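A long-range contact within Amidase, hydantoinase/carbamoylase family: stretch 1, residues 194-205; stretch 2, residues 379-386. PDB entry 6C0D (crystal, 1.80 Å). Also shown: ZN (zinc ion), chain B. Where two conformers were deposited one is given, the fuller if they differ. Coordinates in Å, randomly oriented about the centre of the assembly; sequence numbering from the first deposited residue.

Stretch 1 (194-205) EPHIEQGGRLEA
Stretch 2 379-386: CMLFVPSI

Residues 194-198 and 379-384 are neighbouring parallel β-strands whose axes approach to 4.5 Å with 34° between their N-to-C directions. Register is fixed by the pairs Glu194 CA–Met380 CA (4.7 Å), Pro195 CA–Leu381 CA (4.6 Å), His196 CA–Phe382 CA (5.1 Å), Ile197 CA–Val383 CA (4.9 Å) and Glu198 CA–Pro384 CA (5.0 Å). Backbone torsions are extended throughout, from -73/147 at Pro195 to -156/152 at His196.

The hydrogen bonds alternate as a parallel pair requires. Glu194, His196 and Glu198 use both N and O: Glu194 N donates to Cys379 O (2.9 Å, 169°), His196 N to Leu381 O (2.8 Å) and Glu198 N to Val383 O (2.8 Å). In return Leu381 N reaches Glu194 O (3.3 Å, weak), Val383 N reaches His196 O (3.2 Å) and Ser385 N reaches Glu198 O (2.7 Å, bent to 135°).

Ser385, with the most covered surface (84 Å²), extends the pairing one step beyond the strands. Its CB points toward stretch 1 and lies 3.6 Å from Gln199 CB; the CA atoms of Ser385 and Gln199 are 4.2 Å apart. Gln199 turns out of the strand at -92/-15, yet its CA still makes a CA-H...O contact with Ser385 O (3.5 Å, 163°). That carbonyl has no conventional hydrogen-bond partner in the model. The chi1 of Ser385, -139°, falls between wells, and its OG is hydrogen-bonded elsewhere in the structure.

Phe382 covers 74 Å², on the sheet face shared with Glu194, His196, Glu198, Met380 and Pro384. With chi1 m (-81°) and chi2 -5°, its ring places CE1 3.9 Å from His196 CB and CD2 3.9 Å from Glu198 CB. Leu203, in the following helix (chi1 t, chi2 p), brings CD2 to 3.8 Å from Phe382 CB and 3.8 Å from Pro384 CD. Glu198 OE2 accepts from Leu203 N (3.0 Å, 163°), linking strand to helix. Gly201, at the N-cap position, has phi/psi 142/-23, where a CB would jam against the preceding carbonyl O.

Glu194 covers 67 Å². Its t, t side chain (chi3 -3°) sets CG 3.8 Å from Met380 CE, and the same methyl lies 3.7 Å from His196 CB. Met380 adopts m, t, p. His196 (chi1 -156°, chi2 -76°) leads its ring end away from stretch 2: ND1 donates to Ile197 O (2.7 Å, 176°), while NE2 binds ZN at 2.1 Å.

On the other face, Ile197 (p, t) and Val383 (m) meet through their CG2 atoms at 3.9 Å.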

# COMPACT_ATOMS: atom_id res chain seq x y z
N GLU A 194 -26.84 -23.51 -15.91
CA GLU A 194 -26.28 -22.18 -16.18
C GLU A 194 -25.04 -22.28 -17.05
O GLU A 194 -23.94 -22.57 -16.54
CB GLU A 194 -25.95 -21.44 -14.87
CG GLU A 194 -25.41 -20.02 -15.18
CD GLU A 194 -25.46 -19.07 -14.00
OE1 GLU A 194 -25.97 -19.45 -12.92
OE2 GLU A 194 -24.99 -17.92 -14.16
N PRO A 195 -25.12 -21.99 -18.35
CA PRO A 195 -23.90 -21.85 -19.15
C PRO A 195 -23.21 -20.54 -18.80
O PRO A 195 -23.88 -19.55 -18.49
CB PRO A 195 -24.41 -21.83 -20.60
CG PRO A 195 -25.91 -22.25 -20.52
CD PRO A 195 -26.33 -21.76 -19.15
N HIS A 196 -21.88 -20.52 -18.86
CA HIS A 196 -21.15 -19.29 -18.54
C HIS A 196 -19.79 -19.32 -19.22
O HIS A 196 -19.22 -20.40 -19.44
CB HIS A 196 -20.99 -19.18 -17.00
CG HIS A 196 -20.78 -17.78 -16.50
ND1 HIS A 196 -19.57 -17.13 -16.61
CD2 HIS A 196 -21.61 -16.94 -15.84
CE1 HIS A 196 -19.67 -15.93 -16.06
NE2 HIS A 196 -20.90 -15.79 -15.60
N ILE A 197 -19.23 -18.14 -19.53
CA ILE A 197 -17.86 -18.09 -20.01
C ILE A 197 -16.90 -18.32 -18.85
O ILE A 197 -17.25 -18.14 -17.67
CB ILE A 197 -17.53 -16.75 -20.70
CG1 ILE A 197 -17.71 -15.61 -19.68
CG2 ILE A 197 -18.39 -16.54 -21.91
CD1 ILE A 197 -16.95 -14.34 -20.04
N GLU A 198 -15.67 -18.69 -19.18
CA GLU A 198 -14.54 -18.59 -18.27
C GLU A 198 -13.37 -17.95 -19.01
O GLU A 198 -12.83 -18.55 -19.95
CB GLU A 198 -14.12 -19.96 -17.73
CG GLU A 198 -13.14 -19.80 -16.60
CD GLU A 198 -12.17 -20.95 -16.41
OE1 GLU A 198 -12.14 -21.43 -15.26
OE2 GLU A 198 -11.43 -21.35 -17.36
N GLN A 199 -13.00 -16.73 -18.60
CA GLN A 199 -11.81 -16.03 -19.05
C GLN A 199 -10.59 -16.31 -18.17
O GLN A 199 -9.46 -16.05 -18.60
CB GLN A 199 -12.10 -14.52 -19.11
CG GLN A 199 -10.95 -13.61 -19.53
CD GLN A 199 -11.33 -12.14 -19.44
OE1 GLN A 199 -11.43 -11.45 -20.45
NE2 GLN A 199 -11.55 -11.66 -18.22
N GLY A 200 -10.81 -16.86 -16.97
CA GLY A 200 -9.74 -16.96 -15.98
C GLY A 200 -8.50 -17.69 -16.47
O GLY A 200 -7.38 -17.26 -16.20
N GLY A 201 -8.70 -18.81 -17.16
CA GLY A 201 -7.56 -19.40 -17.83
C GLY A 201 -7.44 -20.91 -17.85
O GLY A 201 -6.76 -21.42 -18.74
N ARG A 202 -8.08 -21.64 -16.93
CA ARG A 202 -7.87 -23.08 -16.87
C ARG A 202 -8.36 -23.75 -18.16
O ARG A 202 -7.62 -24.52 -18.79
CB ARG A 202 -8.58 -23.68 -15.66
CG ARG A 202 -8.65 -25.21 -15.67
CD ARG A 202 -7.29 -25.86 -15.41
NE ARG A 202 -6.99 -25.96 -13.98
CZ ARG A 202 -5.76 -26.04 -13.48
NH1 ARG A 202 -5.59 -26.12 -12.16
NH2 ARG A 202 -4.70 -26.03 -14.28
N LEU A 203 -9.57 -23.44 -18.57
CA LEU A 203 -10.07 -23.94 -19.84
C LEU A 203 -9.16 -23.48 -20.98
O LEU A 203 -8.72 -24.30 -21.80
CB LEU A 203 -11.52 -23.48 -20.01
CG LEU A 203 -12.46 -24.29 -20.87
CD1 LEU A 203 -12.41 -25.78 -20.61
CD2 LEU A 203 -13.85 -23.74 -20.73
N GLU A 204 -8.80 -22.19 -21.00
CA GLU A 204 -7.88 -21.70 -22.03
C GLU A 204 -6.50 -22.34 -21.92
O GLU A 204 -5.92 -22.76 -22.93
CB GLU A 204 -7.74 -20.17 -21.96
CG GLU A 204 -6.58 -19.66 -22.83
CD GLU A 204 -6.28 -18.18 -22.62
OE1 GLU A 204 -6.78 -17.35 -23.41
OE2 GLU A 204 -5.53 -17.86 -21.68
N ALA A 205 -5.95 -22.41 -20.71
CA ALA A 205 -4.61 -22.98 -20.57
C ALA A 205 -4.57 -24.43 -21.02
O ALA A 205 -3.51 -24.90 -21.47
CB ALA A 205 -4.13 -22.88 -19.12
N CYS A 379 -26.45 -27.31 -12.49
CA CYS A 379 -25.19 -27.62 -13.15
C CYS A 379 -24.74 -26.40 -13.95
O CYS A 379 -25.53 -25.48 -14.22
CB CYS A 379 -25.31 -28.86 -14.04
SG CYS A 379 -26.45 -28.62 -15.42
N MET A 380 -23.45 -26.37 -14.27
CA MET A 380 -22.90 -25.30 -15.11
C MET A 380 -22.06 -25.88 -16.24
O MET A 380 -21.41 -26.92 -16.08
CB MET A 380 -22.02 -24.33 -14.30
CG MET A 380 -22.80 -23.56 -13.25
SD MET A 380 -21.81 -22.18 -12.58
CE MET A 380 -21.91 -20.99 -13.93
N LEU A 381 -22.04 -25.16 -17.36
CA LEU A 381 -21.22 -25.52 -18.51
C LEU A 381 -20.40 -24.30 -18.88
O LEU A 381 -20.96 -23.21 -19.05
CB LEU A 381 -22.11 -25.93 -19.70
CG LEU A 381 -21.35 -26.49 -20.90
CD1 LEU A 381 -20.94 -27.93 -20.56
CD2 LEU A 381 -22.22 -26.46 -22.15
N PHE A 382 -19.08 -24.47 -19.03
CA PHE A 382 -18.17 -23.37 -19.35
C PHE A 382 -17.71 -23.42 -20.81
O PHE A 382 -17.51 -24.51 -21.37
CB PHE A 382 -16.92 -23.40 -18.47
CG PHE A 382 -17.10 -22.82 -17.08
CD1 PHE A 382 -18.29 -22.20 -16.72
CD2 PHE A 382 -16.08 -22.91 -16.15
CE1 PHE A 382 -18.44 -21.66 -15.45
CE2 PHE A 382 -16.22 -22.35 -14.87
CZ PHE A 382 -17.40 -21.72 -14.53
N VAL A 383 -17.56 -22.24 -21.41
CA VAL A 383 -16.85 -22.07 -22.67
C VAL A 383 -15.68 -21.13 -22.42
O VAL A 383 -15.74 -20.28 -21.52
CB VAL A 383 -17.74 -21.54 -23.81
CG1 VAL A 383 -18.83 -22.54 -24.14
CG2 VAL A 383 -18.30 -20.17 -23.46
N PRO A 384 -14.57 -21.26 -23.15
CA PRO A 384 -13.41 -20.43 -22.83
C PRO A 384 -13.63 -18.99 -23.24
O PRO A 384 -14.38 -18.68 -24.17
CB PRO A 384 -12.27 -21.06 -23.64
CG PRO A 384 -12.94 -21.83 -24.72
CD PRO A 384 -14.28 -22.24 -24.22
N SER A 385 -12.89 -18.10 -22.59
CA SER A 385 -12.78 -16.73 -23.04
C SER A 385 -11.30 -16.33 -23.04
O SER A 385 -10.52 -16.80 -22.20
CB SER A 385 -13.63 -15.79 -22.17
OG SER A 385 -14.29 -14.81 -22.94
N ILE A 386 -10.92 -15.51 -24.00
CA ILE A 386 -9.52 -15.13 -24.17
C ILE A 386 -9.25 -13.89 -23.34
O ILE A 386 -10.12 -13.04 -23.20
CB ILE A 386 -9.18 -14.91 -25.66
ZN ZN B . -21.48 -14.00 -14.55
O HOH W 1 -20.11 -13.18 -13.18
O HOH W 2 -22.18 -15.47 -12.99